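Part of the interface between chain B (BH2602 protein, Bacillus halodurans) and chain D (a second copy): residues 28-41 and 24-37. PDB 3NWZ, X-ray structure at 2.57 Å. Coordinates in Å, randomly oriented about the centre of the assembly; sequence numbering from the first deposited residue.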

# COMPACT_ATOMS: atom_id res chain seq x y z
N VAL B 28 26.13 12.26 20.16
CA VAL B 28 25.59 12.22 18.81
C VAL B 28 26.77 12.11 17.84
O VAL B 28 26.58 11.88 16.65
CB VAL B 28 24.74 13.49 18.47
CG1 VAL B 28 24.50 13.61 16.97
CG2 VAL B 28 23.39 13.41 19.17
N LEU B 29 27.98 12.27 18.36
CA LEU B 29 29.19 12.14 17.55
C LEU B 29 30.03 10.98 18.10
O LEU B 29 30.69 10.27 17.34
CB LEU B 29 29.99 13.45 17.56
CG LEU B 29 31.31 13.46 16.77
CD1 LEU B 29 31.73 14.89 16.47
CD2 LEU B 29 32.40 12.73 17.55
N SER B 30 30.01 10.79 19.41
CA SER B 30 30.76 9.70 20.03
C SER B 30 30.41 8.40 19.32
O SER B 30 31.28 7.68 18.84
CB SER B 30 30.40 9.58 21.51
OG SER B 30 30.89 8.36 22.05
N SER B 31 29.11 8.11 19.25
CA SER B 31 28.65 6.90 18.60
C SER B 31 29.00 6.88 17.13
O SER B 31 29.38 5.83 16.60
CB SER B 31 27.14 6.75 18.78
OG SER B 31 26.82 6.53 20.15
N ILE B 32 28.90 8.03 16.47
CA ILE B 32 29.22 8.12 15.04
C ILE B 32 30.60 7.50 14.78
O ILE B 32 30.86 6.98 13.70
CB ILE B 32 29.26 9.59 14.54
CG1 ILE B 32 27.88 10.25 14.68
CG2 ILE B 32 29.70 9.64 13.07
CD1 ILE B 32 26.83 9.79 13.69
N VAL B 33 31.47 7.54 15.79
CA VAL B 33 32.81 6.98 15.64
C VAL B 33 32.90 5.53 16.10
O VAL B 33 33.68 4.76 15.55
CB VAL B 33 33.86 7.84 16.40
CG1 VAL B 33 35.22 7.15 16.38
CG2 VAL B 33 33.98 9.21 15.74
N ASP B 34 32.10 5.15 17.10
CA ASP B 34 32.11 3.77 17.57
C ASP B 34 31.68 2.91 16.39
O ASP B 34 32.05 1.73 16.26
CB ASP B 34 31.12 3.56 18.72
CG ASP B 34 31.40 4.44 19.91
OD1 ASP B 34 32.56 4.44 20.37
OD2 ASP B 34 30.46 5.12 20.38
N GLY B 35 30.86 3.51 15.53
CA GLY B 35 30.36 2.84 14.35
C GLY B 35 31.36 2.87 13.21
O GLY B 35 31.67 1.83 12.64
N LEU B 36 31.87 4.06 12.88
CA LEU B 36 32.86 4.17 11.82
C LEU B 36 34.02 3.27 12.18
O LEU B 36 34.78 2.82 11.32
CB LEU B 36 33.34 5.62 11.66
CG LEU B 36 32.40 6.64 11.00
CD1 LEU B 36 33.11 7.98 10.86
CD2 LEU B 36 31.95 6.14 9.63
N LEU B 37 34.16 3.00 13.48
CA LEU B 37 35.20 2.12 14.00
C LEU B 37 34.76 0.69 13.73
O LEU B 37 35.55 -0.15 13.28
CB LEU B 37 35.37 2.33 15.50
CG LEU B 37 36.44 1.48 16.21
CD1 LEU B 37 37.82 1.91 15.72
CD2 LEU B 37 36.33 1.65 17.72
N ALA B 38 33.48 0.42 13.99
CA ALA B 38 32.91 -0.91 13.79
C ALA B 38 32.80 -1.28 12.31
O ALA B 38 32.96 -2.45 11.96
CB ALA B 38 31.53 -0.98 14.45
N LYS B 39 32.54 -0.30 11.45
CA LYS B 39 32.43 -0.57 10.02
C LYS B 39 33.78 -0.97 9.43
O LYS B 39 33.83 -1.71 8.45
CB LYS B 39 31.89 0.66 9.28
CG LYS B 39 31.32 0.36 7.88
CD LYS B 39 32.37 0.35 6.78
CE LYS B 39 32.82 1.76 6.43
NZ LYS B 39 33.76 1.79 5.27
N GLN B 40 34.86 -0.49 10.04
CA GLN B 40 36.23 -0.82 9.61
C GLN B 40 36.57 -2.25 9.99
O GLN B 40 37.16 -3.00 9.21
CB GLN B 40 37.25 0.11 10.28
CG GLN B 40 37.41 1.49 9.67
CD GLN B 40 38.45 2.31 10.43
OE1 GLN B 40 38.29 2.58 11.62
NE2 GLN B 40 39.52 2.69 9.75
N GLU B 41 36.20 -2.61 11.22
CA GLU B 41 36.45 -3.93 11.79
C GLU B 41 35.77 -5.06 11.02
O GLU B 41 35.77 -6.20 11.47
CB GLU B 41 35.97 -3.97 13.24
CG GLU B 41 36.50 -2.84 14.11
CD GLU B 41 35.73 -2.70 15.42
OE1 GLU B 41 36.04 -1.77 16.20
OE2 GLU B 41 34.82 -3.52 15.67
N GLU D 24 37.87 6.13 1.93
CA GLU D 24 36.41 6.07 1.99
C GLU D 24 36.00 6.80 3.26
O GLU D 24 35.27 7.79 3.22
CB GLU D 24 35.95 4.60 2.07
CG GLU D 24 34.44 4.37 2.01
CD GLU D 24 33.84 4.71 0.65
OE1 GLU D 24 33.79 5.90 0.29
OE2 GLU D 24 33.41 3.77 -0.05
N GLU D 25 36.51 6.30 4.38
CA GLU D 25 36.24 6.88 5.68
C GLU D 25 36.71 8.33 5.76
O GLU D 25 36.07 9.16 6.41
CB GLU D 25 36.92 6.01 6.74
CG GLU D 25 36.37 4.58 6.78
CD GLU D 25 37.45 3.55 7.07
OE1 GLU D 25 38.28 3.79 7.97
OE2 GLU D 25 37.46 2.49 6.40
N LYS D 26 37.82 8.64 5.10
CA LYS D 26 38.35 10.00 5.11
C LYS D 26 37.28 10.99 4.68
O LYS D 26 36.88 11.86 5.45
CB LYS D 26 39.55 10.13 4.16
CG LYS D 26 40.90 9.73 4.75
CD LYS D 26 42.03 10.18 3.83
CE LYS D 26 43.40 9.88 4.40
NZ LYS D 26 43.63 8.42 4.53
N ASP D 27 36.82 10.86 3.44
CA ASP D 27 35.79 11.74 2.91
C ASP D 27 34.54 11.74 3.78
O ASP D 27 34.08 12.80 4.22
CB ASP D 27 35.42 11.33 1.49
CG ASP D 27 36.58 11.47 0.52
OD1 ASP D 27 37.64 10.87 0.78
OD2 ASP D 27 36.42 12.18 -0.49
N VAL D 28 33.99 10.56 4.01
CA VAL D 28 32.79 10.42 4.82
C VAL D 28 32.86 11.29 6.08
O VAL D 28 32.19 12.31 6.16
CB VAL D 28 32.56 8.95 5.22
CG1 VAL D 28 31.33 8.82 6.11
CG2 VAL D 28 32.40 8.11 3.96
N LEU D 29 33.69 10.89 7.04
CA LEU D 29 33.83 11.62 8.31
C LEU D 29 34.01 13.13 8.15
O LEU D 29 33.77 13.89 9.08
CB LEU D 29 34.99 11.04 9.13
CG LEU D 29 35.20 11.64 10.52
CD1 LEU D 29 33.95 11.43 11.36
CD2 LEU D 29 36.39 11.00 11.19
N SER D 30 34.44 13.55 6.96
CA SER D 30 34.64 14.97 6.69
C SER D 30 33.28 15.65 6.56
O SER D 30 33.09 16.78 6.98
CB SER D 30 35.45 15.14 5.39
OG SER D 30 35.81 16.50 5.17
N SER D 31 32.33 14.94 5.97
CA SER D 31 30.98 15.46 5.81
C SER D 31 30.27 15.32 7.14
O SER D 31 29.52 16.20 7.56
CB SER D 31 30.24 14.68 4.72
OG SER D 31 30.88 14.82 3.47
N ILE D 32 30.50 14.19 7.80
CA ILE D 32 29.91 13.90 9.10
C ILE D 32 30.07 15.12 9.99
O ILE D 32 29.09 15.63 10.55
CB ILE D 32 30.63 12.69 9.77
CG1 ILE D 32 30.46 11.43 8.90
CG2 ILE D 32 30.10 12.45 11.18
CD1 ILE D 32 29.03 10.98 8.75
N VAL D 33 31.30 15.58 10.11
CA VAL D 33 31.64 16.73 10.94
C VAL D 33 31.33 18.07 10.26
O VAL D 33 30.92 19.04 10.91
CB VAL D 33 33.12 16.66 11.36
CG1 VAL D 33 33.48 17.86 12.21
CG2 VAL D 33 33.36 15.38 12.16
N ASP D 34 31.51 18.14 8.94
CA ASP D 34 31.19 19.36 8.20
C ASP D 34 29.70 19.58 8.40
O ASP D 34 29.21 20.71 8.34
CB ASP D 34 31.47 19.21 6.70
CG ASP D 34 32.79 19.85 6.28
OD1 ASP D 34 33.05 19.91 5.06
OD2 ASP D 34 33.55 20.29 7.16
N GLY D 35 28.99 18.48 8.63
CA GLY D 35 27.55 18.52 8.83
C GLY D 35 27.09 18.69 10.27
O GLY D 35 26.09 19.36 10.51
N LEU D 36 27.80 18.08 11.22
CA LEU D 36 27.42 18.19 12.64
C LEU D 36 27.64 19.60 13.16
O LEU D 36 26.90 20.08 14.03
CB LEU D 36 28.24 17.23 13.51
CG LEU D 36 28.04 15.73 13.38
CD1 LEU D 36 28.68 15.07 14.58
CD2 LEU D 36 26.56 15.38 13.33
N LEU D 37 28.67 20.25 12.65
CA LEU D 37 28.99 21.61 13.06
C LEU D 37 28.29 22.64 12.18
O LEU D 37 28.62 23.83 12.19
CB LEU D 37 30.51 21.81 13.06
CG LEU D 37 31.25 21.39 14.36
CD1 LEU D 37 30.68 20.09 14.94
CD2 LEU D 37 32.73 21.25 14.06

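In this part of the interface a helix of chain B packs against a helix of chain D; both begin before these stretches and run antiparallel at 172°, with their axes 11.8 Å apart at closest approach. At that separation the backbones stay clear of each other, and the side chains fill the space between. The centre is a self-pairing: B:Ile32 and D:Ile32 both direct CA-to-CB toward the other helix, and CG2 of B:Ile32 lies 3.4 Å from CG2 of D:Ile32, with CA of B:Ile32 8.3 Å from CA of D:Ile32. Both side chains adopt the same m, m rotamer.

The antiparallel course sets the next layer, in which B:Leu29 meets D:Leu36 and B:Leu36 meets D:Leu29, a reciprocal pairing that makes the arrangement roughly twofold. CD1 of B:Leu29 is 3.6 Å from CD1 of D:Leu36, and CD1 of B:Leu36 is likewise 3.6 Å from CD1 of D:Leu29. CA-to-CB points toward the partner in B:Leu36 and D:Leu36, whereas in B:Leu29 and D:Leu29 it runs sideways and only the end of the side chain comes nearer. The symmetry is not exact in detail: chi1 is t in both B:Leu29 and D:Leu29, but chi2 is t in B:Leu29 and p in D:Leu29, and the methyl-to-methyl distance is nonetheless the same. D:Val28 borders this layer more loosely; CD2 of B:Leu36 reaches CG1 of D:Val28 at 4.5 Å. B:Ser30, B:Ser31, B:Asp34 and B:Gly35 make no contact with the opposite stretch, and neither do D:Ser30, D:Ser31, D:Asp34 and D:Gly35, leaving the centre of the shared face to aliphatic side chains spaced three or four residues apart.

Beyond B:Leu36 the contact turns polar, centred on D:Glu25, which has the largest area covered of any residue in the two stretches. CA of D:Glu25 is 7.5 Å from CA of B:Leu36, and its carboxylate reaches B:Lys39 and B:Gln40. NZ of B:Lys39 forms a salt bridge with OE2 of D:Glu25, long at 3.9 Å; the same NZ is hydrogen-bonded elsewhere in the structure. NZ of B:Lys39 also passes 4.2 Å from CG of D:Glu24, a contact with the aliphatic part of that side chain. CA-to-CB of B:Gln40 runs sideways, but the end of the side chain comes nearer: NE2 of B:Gln40 and OE1 of D:Glu25 are modelled only 2.4 Å apart, too close to interpret, and at a poor angle, so the pair is not a hydrogen bond. No hydrogen bond joins the two stretches.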